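Local coordinates for protein exodeoxyribonuclease III (Neisseria meningitidis, PDB 2JC4) that probably degrades double-stranded DNA from its 3' ends in DNA repair, as a magnesium- or manganese-dependent nuclease of the AP/ExoA family, at residues F124-M135 with W175-L184. Residues are numbered along the deposited sequence; the frame is centred on the assembly and turned at random.
Sequences FAALTEFVRDEM and WFQNLLDLGL
Phe-124 meets the second helix with its ring: Leu-179 CD1 lies at the ring edge, near its plane, 4.2 Å from CE2, while Trp-175 CB approaches CD2 obliquely, a span that suits a large aromatic. The helix axes, nearly parallel at 7°, come to 10.0 Å at their closest. One turn on, Leu-127 CD2 reaches the same Leu-179 methyl. Thr-128 brings a hydroxyl into this apolar row. With OG1 beside its own backbone N (chi1 -53°), the hydroxyl donates to Phe-124 O at 2.7 Å and accepts from a water, whose oxygen lies 2.6 Å from Trp-175 O, to which it also donates; its CG2 packs on Leu-182 CD2. Leu-182 sends its other methyl, CD1, to Val-131 CG1 at 3.7 Å; the compact valine crosses it at about a right angle. Exposed Arg-132 lays its long aliphatic stem across Leu-182 CD2, NE at 3.7 Å. Met-135, bent at chi3 (71°), slides SD against Leu-182 CB and sets CE 3.4 Å from Gly-183 O; Gly-183 leaves helical angles with positive phi, easy for glycine. Val-131 and Leu-184 also touch strand 141-144, so both segments pack on one sheet of the DNase I-like fold. With no direct hydrogen bond between them, cohesion rests on apolar packing and one bridging water.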
ATOM      1  N   PHE A 124      -7.015  -3.384 -12.070  1.00 12.04           N
ATOM      2  CA  PHE A 124      -6.388  -4.583 -11.485  1.00 11.94           C
ATOM      3  C   PHE A 124      -5.841  -5.584 -12.520  1.00 12.62           C
ATOM      4  O   PHE A 124      -4.794  -6.237 -12.286  1.00 13.09           O
ATOM      5  CB  PHE A 124      -7.342  -5.260 -10.499  1.00 12.60           C
ATOM      6  CG  PHE A 124      -7.182  -4.764  -9.081  1.00 11.39           C
ATOM      7  CD1 PHE A 124      -7.898  -3.646  -8.623  1.00  9.37           C
ATOM      8  CD2 PHE A 124      -6.290  -5.393  -8.221  1.00 11.74           C
ATOM      9  CE1 PHE A 124      -7.758  -3.161  -7.332  1.00  8.37           C
ATOM     10  CE2 PHE A 124      -6.127  -4.915  -6.897  1.00 12.57           C
ATOM     11  CZ  PHE A 124      -6.866  -3.817  -6.445  1.00  9.44           C
ATOM     12  N   ALA A 125      -6.553  -5.719 -13.644  1.00 12.31           N
ATOM     13  CA  ALA A 125      -6.113  -6.596 -14.731  1.00 13.68           C
ATOM     14  C   ALA A 125      -4.785  -6.068 -15.243  1.00 12.43           C
ATOM     15  O   ALA A 125      -3.852  -6.844 -15.522  1.00 13.23           O
ATOM     16  CB  ALA A 125      -7.134  -6.589 -15.864  1.00 13.70           C
ATOM     17  N   ALA A 126      -4.706  -4.747 -15.398  1.00 12.67           N
ATOM     18  CA  ALA A 126      -3.466  -4.125 -15.890  1.00 12.72           C
ATOM     19  C   ALA A 126      -2.336  -4.279 -14.856  1.00 13.22           C
ATOM     20  O   ALA A 126      -1.179  -4.510 -15.207  1.00 13.82           O
ATOM     21  CB  ALA A 126      -3.684  -2.658 -16.253  1.00 12.44           C
ATOM     22  N   LEU A 127      -2.668  -4.155 -13.581  1.00 13.68           N
ATOM     23  CA  LEU A 127      -1.650  -4.332 -12.558  1.00 13.01           C
ATOM     24  C   LEU A 127      -1.087  -5.757 -12.581  1.00 13.60           C
ATOM     25  O   LEU A 127       0.115  -5.953 -12.473  1.00 13.52           O
ATOM     26  CB  LEU A 127      -2.243  -4.025 -11.174  1.00 13.42           C
ATOM     27  CG  LEU A 127      -1.298  -4.238  -9.996  1.00 11.62           C
ATOM     28  CD1 LEU A 127      -0.092  -3.240 -10.081  1.00  8.12           C
ATOM     29  CD2 LEU A 127      -2.035  -4.092  -8.685  1.00 11.91           C
ATOM     30  N   THR A 128      -1.973  -6.738 -12.679  1.00 13.30           N
ATOM     31  CA  THR A 128      -1.572  -8.151 -12.689  1.00 14.65           C
ATOM     32  C   THR A 128      -0.533  -8.412 -13.795  1.00 14.25           C
ATOM     33  O   THR A 128       0.481  -9.094 -13.582  1.00 14.56           O
ATOM     34  CB  THR A 128      -2.825  -9.058 -12.860  1.00 14.53           C
ATOM     35  OG1 THR A 128      -3.774  -8.694 -11.851  1.00 15.18           O
ATOM     36  CG2 THR A 128      -2.465 -10.498 -12.623  1.00 13.35           C
ATOM     37  N   GLU A 129      -0.786  -7.838 -14.958  1.00 15.31           N
ATOM     38  CA  GLU A 129       0.106  -8.002 -16.118  1.00 16.61           C
ATOM     39  C   GLU A 129       1.492  -7.395 -15.839  1.00 14.47           C
ATOM     40  O   GLU A 129       2.537  -7.987 -16.119  1.00 15.35           O
ATOM     41  CB  GLU A 129      -0.554  -7.356 -17.351  1.00 17.17           C
ATOM     42  CG  GLU A 129      -0.370  -8.159 -18.598  1.00 24.55           C
ATOM     43  CD  GLU A 129      -0.829  -7.397 -19.829  1.00 31.41           C
ATOM     44  OE1 GLU A 129       0.034  -6.786 -20.501  1.00 34.41           O
ATOM     45  OE2 GLU A 129      -2.049  -7.385 -20.082  1.00 33.30           O
ATOM     46  N   PHE A 130       1.510  -6.212 -15.271  1.00 13.66           N
ATOM     47  CA  PHE A 130       2.776  -5.552 -14.988  1.00 12.71           C
ATOM     48  C   PHE A 130       3.560  -6.335 -13.947  1.00 13.41           C
ATOM     49  O   PHE A 130       4.766  -6.585 -14.119  1.00 13.75           O
ATOM     50  CB  PHE A 130       2.497  -4.152 -14.454  1.00 12.70           C
ATOM     51  CG  PHE A 130       3.715  -3.428 -13.963  1.00 14.50           C
ATOM     52  CD1 PHE A 130       4.757  -3.106 -14.841  1.00 12.55           C
ATOM     53  CD2 PHE A 130       3.791  -3.003 -12.641  1.00 15.96           C
ATOM     54  CE1 PHE A 130       5.878  -2.403 -14.407  1.00 16.36           C
ATOM     55  CE2 PHE A 130       4.934  -2.297 -12.183  1.00 15.51           C
ATOM     56  CZ  PHE A 130       5.955  -1.973 -13.078  1.00 15.64           C
ATOM     57  N   VAL A 131       2.880  -6.687 -12.855  1.00 12.28           N
ATOM     58  CA  VAL A 131       3.527  -7.432 -11.746  1.00 11.74           C
ATOM     59  C   VAL A 131       4.059  -8.783 -12.265  1.00 11.81           C
ATOM     60  O   VAL A 131       5.216  -9.157 -11.990  1.00 11.53           O
ATOM     61  CB  VAL A 131       2.623  -7.576 -10.480  1.00 11.89           C
ATOM     62  CG1 VAL A 131       3.371  -8.394  -9.397  1.00  9.92           C
ATOM     63  CG2 VAL A 131       2.262  -6.204  -9.893  1.00  8.74           C
ATOM     64  N   ARG A 132       3.253  -9.509 -13.027  1.00 12.44           N
ATOM     65  CA  ARG A 132       3.700 -10.795 -13.607  1.00 13.62           C
ATOM     66  C   ARG A 132       5.058 -10.664 -14.393  1.00 14.67           C
ATOM     67  O   ARG A 132       5.997 -11.497 -14.266  1.00 15.58           O
ATOM     68  CB  ARG A 132       2.631 -11.302 -14.562  1.00 12.95           C
ATOM     69  CG  ARG A 132       2.970 -12.725 -15.160  1.00 16.04           C
ATOM     70  CD  ARG A 132       1.923 -13.182 -16.213  1.00 19.59           C
ATOM     71  NE  ARG A 132       0.611 -13.397 -15.618  1.00 19.88           N
ATOM     72  CZ  ARG A 132      -0.503 -12.737 -15.949  1.00 25.47           C
ATOM     73  NH1 ARG A 132      -0.489 -11.802 -16.903  1.00 24.75           N
ATOM     74  NH2 ARG A 132      -1.651 -13.030 -15.327  1.00 28.05           N
ATOM     75  N   ASP A 133       5.138  -9.613 -15.197  1.00 14.63           N
ATOM     76  CA  ASP A 133       6.312  -9.312 -15.994  1.00 15.25           C
ATOM     77  C   ASP A 133       7.493  -8.934 -15.113  1.00 15.85           C
ATOM     78  O   ASP A 133       8.627  -9.449 -15.308  1.00 16.53           O
ATOM     79  CB  ASP A 133       5.963  -8.178 -16.967  1.00 16.44           C
ATOM     80  CG  ASP A 133       7.152  -7.691 -17.784  1.00 20.70           C
ATOM     81  OD1 ASP A 133       7.859  -8.519 -18.384  1.00 26.00           O
ATOM     82  OD2 ASP A 133       7.372  -6.460 -17.827  1.00 28.45           O
ATOM     83  N   GLU A 134       7.238  -8.071 -14.126  1.00 14.23           N
ATOM     84  CA  GLU A 134       8.284  -7.630 -13.203  1.00 15.03           C
ATOM     85  C   GLU A 134       8.873  -8.815 -12.444  1.00 15.37           C
ATOM     86  O   GLU A 134      10.090  -8.893 -12.258  1.00 14.89           O
ATOM     87  CB  GLU A 134       7.752  -6.567 -12.225  1.00 13.05           C
ATOM     88  CG  GLU A 134       7.452  -5.210 -12.844  1.00 18.64           C
ATOM     89  CD  GLU A 134       8.710  -4.401 -13.042  1.00 24.32           C
ATOM     90  OE1 GLU A 134       9.434  -4.192 -12.063  1.00 28.69           O
ATOM     91  OE2 GLU A 134       8.983  -3.994 -14.175  1.00 27.06           O
ATOM     92  N   MET A 135       8.014  -9.749 -12.036  1.00 14.57           N
ATOM     93  CA  MET A 135       8.476 -10.933 -11.314  1.00 15.60           C
ATOM     94  C   MET A 135       9.427 -11.893 -12.082  1.00 15.85           C
ATOM     95  O   MET A 135      10.178 -12.632 -11.457  1.00 15.96           O
ATOM     96  CB  MET A 135       7.266 -11.711 -10.797  1.00 15.83           C
ATOM     97  CG  MET A 135       6.547 -10.970  -9.637  1.00 14.47           C
ATOM     98  SD  MET A 135       5.085 -11.891  -9.155  1.00 17.37           S
ATOM     99  CE  MET A 135       5.922 -13.286  -8.367  1.00 14.14           C
ATOM    100  N   TRP A 175      -9.789 -10.753  -7.599  1.00 11.29           N
ATOM    101  CA  TRP A 175      -8.713  -9.899  -8.123  1.00 11.91           C
ATOM    102  C   TRP A 175      -7.489  -9.932  -7.221  1.00 11.14           C
ATOM    103  O   TRP A 175      -6.369  -9.998  -7.721  1.00 11.87           O
ATOM    104  CB  TRP A 175      -9.168  -8.451  -8.346  1.00 12.24           C
ATOM    105  CG  TRP A 175     -10.383  -8.364  -9.226  1.00 13.58           C
ATOM    106  CD1 TRP A 175     -10.810  -9.289 -10.152  1.00 12.88           C
ATOM    107  CD2 TRP A 175     -11.341  -7.290  -9.253  1.00 11.51           C
ATOM    108  NE1 TRP A 175     -11.990  -8.860 -10.730  1.00 14.05           N
ATOM    109  CE2 TRP A 175     -12.334  -7.639 -10.192  1.00 11.90           C
ATOM    110  CE3 TRP A 175     -11.472  -6.091  -8.541  1.00 13.25           C
ATOM    111  CZ2 TRP A 175     -13.431  -6.819 -10.451  1.00 13.09           C
ATOM    112  CZ3 TRP A 175     -12.578  -5.275  -8.790  1.00 11.23           C
ATOM    113  CH2 TRP A 175     -13.532  -5.645  -9.744  1.00 12.70           C
ATOM    114  N   PHE A 176      -7.699  -9.949  -5.911  1.00 10.64           N
ATOM    115  CA  PHE A 176      -6.602 -10.067  -4.973  1.00 11.13           C
ATOM    116  C   PHE A 176      -5.936 -11.445  -5.127  1.00 11.75           C
ATOM    117  O   PHE A 176      -4.700 -11.554  -5.146  1.00 11.96           O
ATOM    118  CB  PHE A 176      -7.084  -9.818  -3.530  1.00 11.44           C
ATOM    119  CG  PHE A 176      -5.975  -9.903  -2.495  1.00 11.73           C
ATOM    120  CD1 PHE A 176      -5.077  -8.840  -2.329  1.00 12.47           C
ATOM    121  CD2 PHE A 176      -5.809 -11.047  -1.720  1.00 11.58           C
ATOM    122  CE1 PHE A 176      -4.055  -8.913  -1.388  1.00 12.57           C
ATOM    123  CE2 PHE A 176      -4.775 -11.115  -0.770  1.00 13.75           C
ATOM    124  CZ  PHE A 176      -3.923 -10.041  -0.602  1.00 12.78           C
ATOM    125  N   GLN A 177      -6.753 -12.485  -5.273  1.00 11.71           N
ATOM    126  CA  GLN A 177      -6.226 -13.840  -5.489  1.00 13.35           C
ATOM    127  C   GLN A 177      -5.401 -13.905  -6.773  1.00 13.60           C
ATOM    128  O   GLN A 177      -4.362 -14.592  -6.807  1.00 14.09           O
ATOM    129  CB  GLN A 177      -7.351 -14.903  -5.444  1.00 13.42           C
ATOM    130  CG  GLN A 177      -6.861 -16.388  -5.442  1.00 16.15           C
ATOM    131  CD  GLN A 177      -5.978 -16.713  -4.253  1.00 16.94           C
ATOM    132  OE1 GLN A 177      -6.371 -16.480  -3.110  1.00 18.06           O
ATOM    133  NE2 GLN A 177      -4.779 -17.224  -4.508  1.00 16.14           N
ATOM    134  N   ASN A 178      -5.812 -13.170  -7.806  1.00 13.24           N
ATOM    135  CA  ASN A 178      -5.041 -13.177  -9.057  1.00 12.63           C
ATOM    136  C   ASN A 178      -3.603 -12.679  -8.898  1.00 13.26           C
ATOM    137  O   ASN A 178      -2.696 -13.084  -9.632  1.00 12.56           O
ATOM    138  CB  ASN A 178      -5.752 -12.391 -10.149  1.00 12.30           C
ATOM    139  CG  ASN A 178      -7.089 -12.990 -10.527  1.00 11.42           C
ATOM    140  OD1 ASN A 178      -7.344 -14.150 -10.253  1.00 13.62           O
ATOM    141  ND2 ASN A 178      -7.948 -12.196 -11.191  1.00 12.52           N
ATOM    142  N   LEU A 179      -3.388 -11.771  -7.956  1.00 12.90           N
ATOM    143  CA  LEU A 179      -2.038 -11.303  -7.623  1.00 11.55           C
ATOM    144  C   LEU A 179      -1.244 -12.381  -6.863  1.00 11.71           C
ATOM    145  O   LEU A 179      -0.126 -12.679  -7.209  1.00 11.77           O
ATOM    146  CB  LEU A 179      -2.124 -10.000  -6.810  1.00 10.61           C
ATOM    147  CG  LEU A 179      -2.674  -8.769  -7.538  1.00 11.61           C
ATOM    148  CD1 LEU A 179      -2.901  -7.613  -6.543  1.00 12.84           C
ATOM    149  CD2 LEU A 179      -1.757  -8.325  -8.727  1.00  8.20           C
ATOM    150  N   LEU A 180      -1.826 -12.952  -5.812  1.00 12.39           N
ATOM    151  CA  LEU A 180      -1.203 -14.082  -5.124  1.00 13.17           C
ATOM    152  C   LEU A 180      -0.809 -15.224  -6.098  1.00 14.04           C
ATOM    153  O   LEU A 180       0.284 -15.806  -5.952  1.00 14.06           O
ATOM    154  CB  LEU A 180      -2.139 -14.636  -4.040  1.00 13.13           C
ATOM    155  CG  LEU A 180      -2.540 -13.672  -2.908  1.00 12.24           C
ATOM    156  CD1 LEU A 180      -3.447 -14.374  -1.903  1.00 12.54           C
ATOM    157  CD2 LEU A 180      -1.311 -13.035  -2.211  1.00 12.91           C
ATOM    158  N   ASP A 181      -1.709 -15.541  -7.037  1.00 13.21           N
ATOM    159  CA  ASP A 181      -1.521 -16.587  -8.081  1.00 14.06           C
ATOM    160  C   ASP A 181      -0.316 -16.347  -9.031  1.00 14.27           C
ATOM    161  O   ASP A 181       0.201 -17.286  -9.676  1.00 13.07           O
ATOM    162  CB  ASP A 181      -2.799 -16.708  -8.920  1.00 13.17           C
ATOM    163  CG  ASP A 181      -3.950 -17.343  -8.157  1.00 16.45           C
ATOM    164  OD1 ASP A 181      -3.720 -17.866  -7.038  1.00 15.89           O
ATOM    165  OD2 ASP A 181      -5.093 -17.304  -8.695  1.00 17.03           O
ATOM    166  N   LEU A 182       0.183 -15.111  -9.059  1.00 14.80           N
ATOM    167  CA  LEU A 182       1.465 -14.840  -9.741  1.00 14.90           C
ATOM    168  C   LEU A 182       2.665 -15.534  -9.085  1.00 15.82           C
ATOM    169  O   LEU A 182       3.719 -15.689  -9.731  1.00 15.26           O
ATOM    170  CB  LEU A 182       1.750 -13.324  -9.837  1.00 15.21           C
ATOM    171  CG  LEU A 182       0.656 -12.501 -10.500  1.00 15.47           C
ATOM    172  CD1 LEU A 182       0.958 -10.986 -10.423  1.00 14.57           C
ATOM    173  CD2 LEU A 182       0.377 -12.956 -11.938  1.00 15.59           C
ATOM    174  N   GLY A 183       2.507 -15.927  -7.817  1.00 15.03           N
ATOM    175  CA  GLY A 183       3.576 -16.510  -7.014  1.00 13.94           C
ATOM    176  C   GLY A 183       4.034 -15.549  -5.927  1.00 14.30           C
ATOM    177  O   GLY A 183       5.243 -15.328  -5.727  1.00 13.38           O
ATOM    178  N   LEU A 184       3.054 -14.940  -5.268  1.00 13.40           N
ATOM    179  CA  LEU A 184       3.283 -13.976  -4.192  1.00 13.93           C
ATOM    180  C   LEU A 184       2.516 -14.448  -2.976  1.00 14.81           C
ATOM    181  O   LEU A 184       1.531 -15.154  -3.124  1.00 15.88           O
ATOM    182  CB  LEU A 184       2.746 -12.605  -4.606  1.00 13.42           C
ATOM    183  CG  LEU A 184       3.524 -11.883  -5.706  1.00 13.19           C
ATOM    184  CD1 LEU A 184       2.718 -10.643  -6.038  1.00 14.26           C
ATOM    185  CD2 LEU A 184       4.948 -11.480  -5.203  1.00 11.14           C
TER
HETATM  186  O   HOH W   1      -5.732  -8.586  -9.858  1.00 11.03           O